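Local atomic coordinates of VP5 (Halorubrum pleomorphic virus 2, PDB entry 6QGI), a protein that is an envelope protein of a haloarchaeal pleomorphic virus that probably mediates fusion of the viral membrane with that of its host. Residues A[17-29]-A[105-119]. Sequence-based numbering, arbitrary orientation.
Sequences GWALREFEIVGSD and YLTTVQSNFLKTWNE
The ring of Y105 meets the turn at A19 and L20 with its edge, both carbonyl oxygens lying near its plane; its hydroxyl donates to A19 O at 2.6 Å (OH to O), almost in line with the carbonyl. W18 carries A19 CB over one face of its indole, while CZ3 at the rim approaches V109 CG1 (4.0 Å) and F113 CB obliquely. The amide of N112 is flat too, and both its ends are used: ND2 gives a fairly straight bond to W18 O, 2.8 Å away and close to the amide plane, and a weak one to R21 O, while OD1 accepts from F23 N at 3.3 Å, the donor standing above the carbonyl plane. With CG beside its own backbone N (chi1 -73°), N112 points this amide into the bend of the loop. T108 CG2 packs against the backbone between R21 C and E22 N. Farther along, I25 CG2 rests on E119 CB (3.9 Å), and E119, bent at chi2 (56°), takes S28 N on the anti side of OE2 (2.9 Å). The principle illustrated is polar helix side chains binding loop backbone groups: a linker from strand 11-13 to helix 37-60 begins as a 3-10 turn, then runs along helix 91-133 of a helical bundle.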
# COMPACT_ATOMS: atom_id res chain seq x y z
N GLY A 17 0.81 -4.72 -6.85
CA GLY A 17 1.34 -5.49 -7.97
C GLY A 17 2.00 -6.79 -7.57
O GLY A 17 2.01 -7.75 -8.36
N TRP A 18 2.51 -6.85 -6.32
CA TRP A 18 3.17 -8.00 -5.69
C TRP A 18 2.24 -9.20 -5.55
O TRP A 18 2.71 -10.33 -5.42
CB TRP A 18 3.71 -7.60 -4.31
CG TRP A 18 2.64 -7.15 -3.36
CD1 TRP A 18 2.16 -5.88 -3.21
CD2 TRP A 18 1.93 -7.96 -2.43
NE1 TRP A 18 1.15 -5.87 -2.28
CE2 TRP A 18 1.01 -7.13 -1.76
CE3 TRP A 18 1.97 -9.33 -2.10
CZ2 TRP A 18 0.15 -7.61 -0.77
CZ3 TRP A 18 1.12 -9.81 -1.11
CH2 TRP A 18 0.23 -8.95 -0.45
N ALA A 19 0.92 -8.95 -5.54
CA ALA A 19 -0.09 -9.99 -5.45
C ALA A 19 -0.49 -10.47 -6.85
O ALA A 19 -1.23 -11.44 -6.97
CB ALA A 19 -1.30 -9.46 -4.70
N LEU A 20 0.01 -9.80 -7.90
CA LEU A 20 -0.32 -10.15 -9.29
C LEU A 20 0.87 -10.69 -10.08
O LEU A 20 0.69 -11.61 -10.87
CB LEU A 20 -0.90 -8.94 -10.01
CG LEU A 20 -2.30 -8.52 -9.58
CD1 LEU A 20 -2.66 -7.22 -10.20
CD2 LEU A 20 -3.33 -9.58 -9.96
N ARG A 21 2.07 -10.12 -9.88
CA ARG A 21 3.28 -10.51 -10.62
C ARG A 21 4.53 -10.25 -9.79
O ARG A 21 4.42 -9.67 -8.71
CB ARG A 21 3.34 -9.71 -11.93
CG ARG A 21 3.59 -8.22 -11.70
CD ARG A 21 3.20 -7.35 -12.87
NE ARG A 21 3.08 -5.96 -12.43
CZ ARG A 21 1.94 -5.40 -12.02
NH1 ARG A 21 0.82 -6.11 -12.00
NH2 ARG A 21 1.92 -4.14 -11.64
N GLU A 22 5.72 -10.63 -10.31
CA GLU A 22 7.00 -10.35 -9.67
C GLU A 22 7.14 -8.82 -9.57
O GLU A 22 7.00 -8.12 -10.57
CB GLU A 22 8.17 -10.99 -10.44
CG GLU A 22 9.44 -11.12 -9.62
CD GLU A 22 10.71 -11.47 -10.37
OE1 GLU A 22 10.68 -11.53 -11.62
OE2 GLU A 22 11.74 -11.69 -9.70
N PHE A 23 7.29 -8.32 -8.34
CA PHE A 23 7.33 -6.88 -8.05
C PHE A 23 8.72 -6.42 -7.65
O PHE A 23 9.49 -7.19 -7.07
CB PHE A 23 6.32 -6.57 -6.93
CG PHE A 23 5.59 -5.24 -6.99
CD1 PHE A 23 5.00 -4.81 -8.18
CD2 PHE A 23 5.43 -4.47 -5.85
CE1 PHE A 23 4.32 -3.59 -8.23
CE2 PHE A 23 4.73 -3.25 -5.90
CZ PHE A 23 4.18 -2.83 -7.09
N GLU A 24 9.05 -5.15 -7.96
CA GLU A 24 10.34 -4.57 -7.60
C GLU A 24 10.28 -4.09 -6.16
O GLU A 24 9.53 -3.16 -5.85
CB GLU A 24 10.73 -3.44 -8.56
CG GLU A 24 11.10 -3.93 -9.95
CD GLU A 24 11.46 -2.88 -10.98
OE1 GLU A 24 11.29 -1.67 -10.69
OE2 GLU A 24 11.91 -3.27 -12.08
N ILE A 25 11.04 -4.75 -5.28
CA ILE A 25 11.08 -4.42 -3.86
C ILE A 25 12.09 -3.28 -3.64
O ILE A 25 13.14 -3.23 -4.28
CB ILE A 25 11.37 -5.69 -2.99
CG1 ILE A 25 10.10 -6.58 -2.94
CG2 ILE A 25 11.84 -5.34 -1.56
CD1 ILE A 25 10.31 -7.96 -2.64
N VAL A 26 11.72 -2.34 -2.74
CA VAL A 26 12.54 -1.18 -2.35
C VAL A 26 13.75 -1.71 -1.56
O VAL A 26 13.59 -2.25 -0.46
CB VAL A 26 11.70 -0.14 -1.55
CG1 VAL A 26 12.57 1.00 -1.03
CG2 VAL A 26 10.54 0.39 -2.38
N GLY A 27 14.93 -1.58 -2.17
CA GLY A 27 16.20 -2.03 -1.61
C GLY A 27 16.55 -1.39 -0.29
O GLY A 27 16.11 -0.27 0.01
N SER A 28 17.34 -2.12 0.53
CA SER A 28 17.83 -1.70 1.84
C SER A 28 18.57 -0.35 1.73
O SER A 28 19.39 -0.18 0.83
CB SER A 28 18.72 -2.78 2.44
OG SER A 28 19.56 -2.34 3.49
N ASP A 29 18.23 0.60 2.61
CA ASP A 29 18.83 1.93 2.67
C ASP A 29 19.18 2.27 4.13
O ASP A 29 18.69 3.25 4.70
CB ASP A 29 17.90 3.00 2.05
CG ASP A 29 18.49 4.39 1.93
OD1 ASP A 29 19.71 4.56 2.21
OD2 ASP A 29 17.74 5.32 1.56
N TYR A 105 1.55 -19.27 -9.47
CA TYR A 105 1.08 -17.92 -9.19
C TYR A 105 1.23 -17.59 -7.69
O TYR A 105 1.70 -16.50 -7.36
CB TYR A 105 -0.37 -17.73 -9.67
CG TYR A 105 -1.08 -16.53 -9.07
CD1 TYR A 105 -0.59 -15.24 -9.26
CD2 TYR A 105 -2.24 -16.69 -8.32
CE1 TYR A 105 -1.23 -14.14 -8.70
CE2 TYR A 105 -2.89 -15.59 -7.76
CZ TYR A 105 -2.38 -14.32 -7.95
OH TYR A 105 -3.04 -13.25 -7.40
N LEU A 106 0.84 -18.52 -6.79
CA LEU A 106 0.93 -18.29 -5.34
C LEU A 106 2.38 -18.29 -4.86
O LEU A 106 2.65 -17.64 -3.85
CB LEU A 106 0.05 -19.25 -4.52
CG LEU A 106 -1.46 -19.02 -4.76
CD1 LEU A 106 -2.28 -20.08 -4.18
CD2 LEU A 106 -1.94 -17.73 -4.18
N THR A 107 3.33 -18.90 -5.61
CA THR A 107 4.76 -18.86 -5.28
C THR A 107 5.25 -17.43 -5.51
O THR A 107 5.96 -16.90 -4.67
CB THR A 107 5.55 -19.92 -6.07
OG1 THR A 107 5.23 -21.18 -5.52
CG2 THR A 107 7.07 -19.73 -5.99
N THR A 108 4.81 -16.79 -6.61
CA THR A 108 5.16 -15.41 -6.98
C THR A 108 4.58 -14.44 -5.95
O THR A 108 5.22 -13.43 -5.66
CB THR A 108 4.68 -15.10 -8.41
OG1 THR A 108 5.20 -16.09 -9.30
CG2 THR A 108 5.13 -13.73 -8.89
N VAL A 109 3.41 -14.75 -5.35
CA VAL A 109 2.79 -13.91 -4.33
C VAL A 109 3.56 -14.10 -3.02
O VAL A 109 3.97 -13.10 -2.42
CB VAL A 109 1.26 -14.16 -4.17
CG1 VAL A 109 0.67 -13.35 -3.02
CG2 VAL A 109 0.52 -13.86 -5.47
N GLN A 110 3.79 -15.36 -2.59
CA GLN A 110 4.54 -15.69 -1.36
C GLN A 110 5.95 -15.12 -1.39
O GLN A 110 6.40 -14.57 -0.39
CB GLN A 110 4.62 -17.20 -1.15
CG GLN A 110 3.32 -17.88 -0.76
CD GLN A 110 3.43 -19.38 -0.92
OE1 GLN A 110 4.01 -19.90 -1.88
NE2 GLN A 110 2.85 -20.11 0.02
N SER A 111 6.65 -15.26 -2.54
CA SER A 111 8.02 -14.76 -2.72
C SER A 111 8.08 -13.26 -2.57
O SER A 111 8.96 -12.78 -1.87
CB SER A 111 8.58 -15.16 -4.09
OG SER A 111 8.58 -16.57 -4.22
N ASN A 112 7.15 -12.52 -3.19
CA ASN A 112 7.11 -11.06 -3.10
C ASN A 112 6.90 -10.59 -1.67
O ASN A 112 7.58 -9.67 -1.23
CB ASN A 112 6.02 -10.49 -4.00
CG ASN A 112 6.34 -10.54 -5.47
OD1 ASN A 112 7.49 -10.46 -5.90
ND2 ASN A 112 5.31 -10.69 -6.27
N PHE A 113 5.98 -11.26 -0.95
CA PHE A 113 5.64 -10.99 0.44
C PHE A 113 6.84 -11.25 1.37
O PHE A 113 7.09 -10.47 2.29
CB PHE A 113 4.43 -11.84 0.85
CG PHE A 113 4.01 -11.76 2.30
CD1 PHE A 113 3.21 -10.72 2.75
CD2 PHE A 113 4.36 -12.76 3.20
CE1 PHE A 113 2.82 -10.66 4.09
CE2 PHE A 113 3.97 -12.69 4.53
CZ PHE A 113 3.20 -11.65 4.97
N LEU A 114 7.57 -12.35 1.13
CA LEU A 114 8.71 -12.72 1.97
C LEU A 114 9.97 -11.94 1.62
O LEU A 114 10.77 -11.69 2.52
CB LEU A 114 8.98 -14.24 1.92
CG LEU A 114 7.85 -15.11 2.49
CD1 LEU A 114 8.06 -16.57 2.18
CD2 LEU A 114 7.61 -14.82 3.96
N LYS A 115 10.12 -11.49 0.36
CA LYS A 115 11.26 -10.67 -0.07
C LYS A 115 11.17 -9.28 0.57
O LYS A 115 12.19 -8.69 0.93
CB LYS A 115 11.31 -10.55 -1.60
CG LYS A 115 12.03 -11.68 -2.30
CD LYS A 115 11.98 -11.51 -3.82
CE LYS A 115 12.26 -12.81 -4.53
NZ LYS A 115 13.67 -13.26 -4.36
N THR A 116 9.93 -8.76 0.72
CA THR A 116 9.62 -7.48 1.36
C THR A 116 10.05 -7.53 2.83
O THR A 116 10.62 -6.55 3.31
CB THR A 116 8.12 -7.15 1.20
OG1 THR A 116 7.77 -7.23 -0.18
CG2 THR A 116 7.74 -5.78 1.75
N TRP A 117 9.80 -8.67 3.51
CA TRP A 117 10.19 -8.92 4.91
C TRP A 117 11.71 -9.09 4.99
O TRP A 117 12.33 -8.54 5.90
CB TRP A 117 9.46 -10.15 5.49
CG TRP A 117 9.89 -10.52 6.89
CD1 TRP A 117 10.85 -11.42 7.25
CD2 TRP A 117 9.36 -10.01 8.13
NE1 TRP A 117 10.96 -11.49 8.62
CE2 TRP A 117 10.06 -10.63 9.18
CE3 TRP A 117 8.36 -9.07 8.44
CZ2 TRP A 117 9.79 -10.35 10.53
CZ3 TRP A 117 8.10 -8.79 9.78
CH2 TRP A 117 8.80 -9.44 10.81
N ASN A 118 12.30 -9.85 4.04
CA ASN A 118 13.75 -10.11 3.96
C ASN A 118 14.55 -8.82 3.80
O ASN A 118 15.52 -8.63 4.53
CB ASN A 118 14.06 -11.10 2.84
CG ASN A 118 13.66 -12.51 3.16
OD1 ASN A 118 13.22 -12.81 4.28
ND2 ASN A 118 13.77 -13.40 2.19
N GLU A 119 14.09 -7.90 2.92
CA GLU A 119 14.74 -6.61 2.70
C GLU A 119 14.69 -5.74 3.96
O GLU A 119 15.62 -4.98 4.21
CB GLU A 119 14.12 -5.85 1.51
CG GLU A 119 15.13 -4.98 0.77
CD GLU A 119 16.37 -5.67 0.23
OE1 GLU A 119 16.28 -6.84 -0.20
OE2 GLU A 119 17.45 -5.03 0.23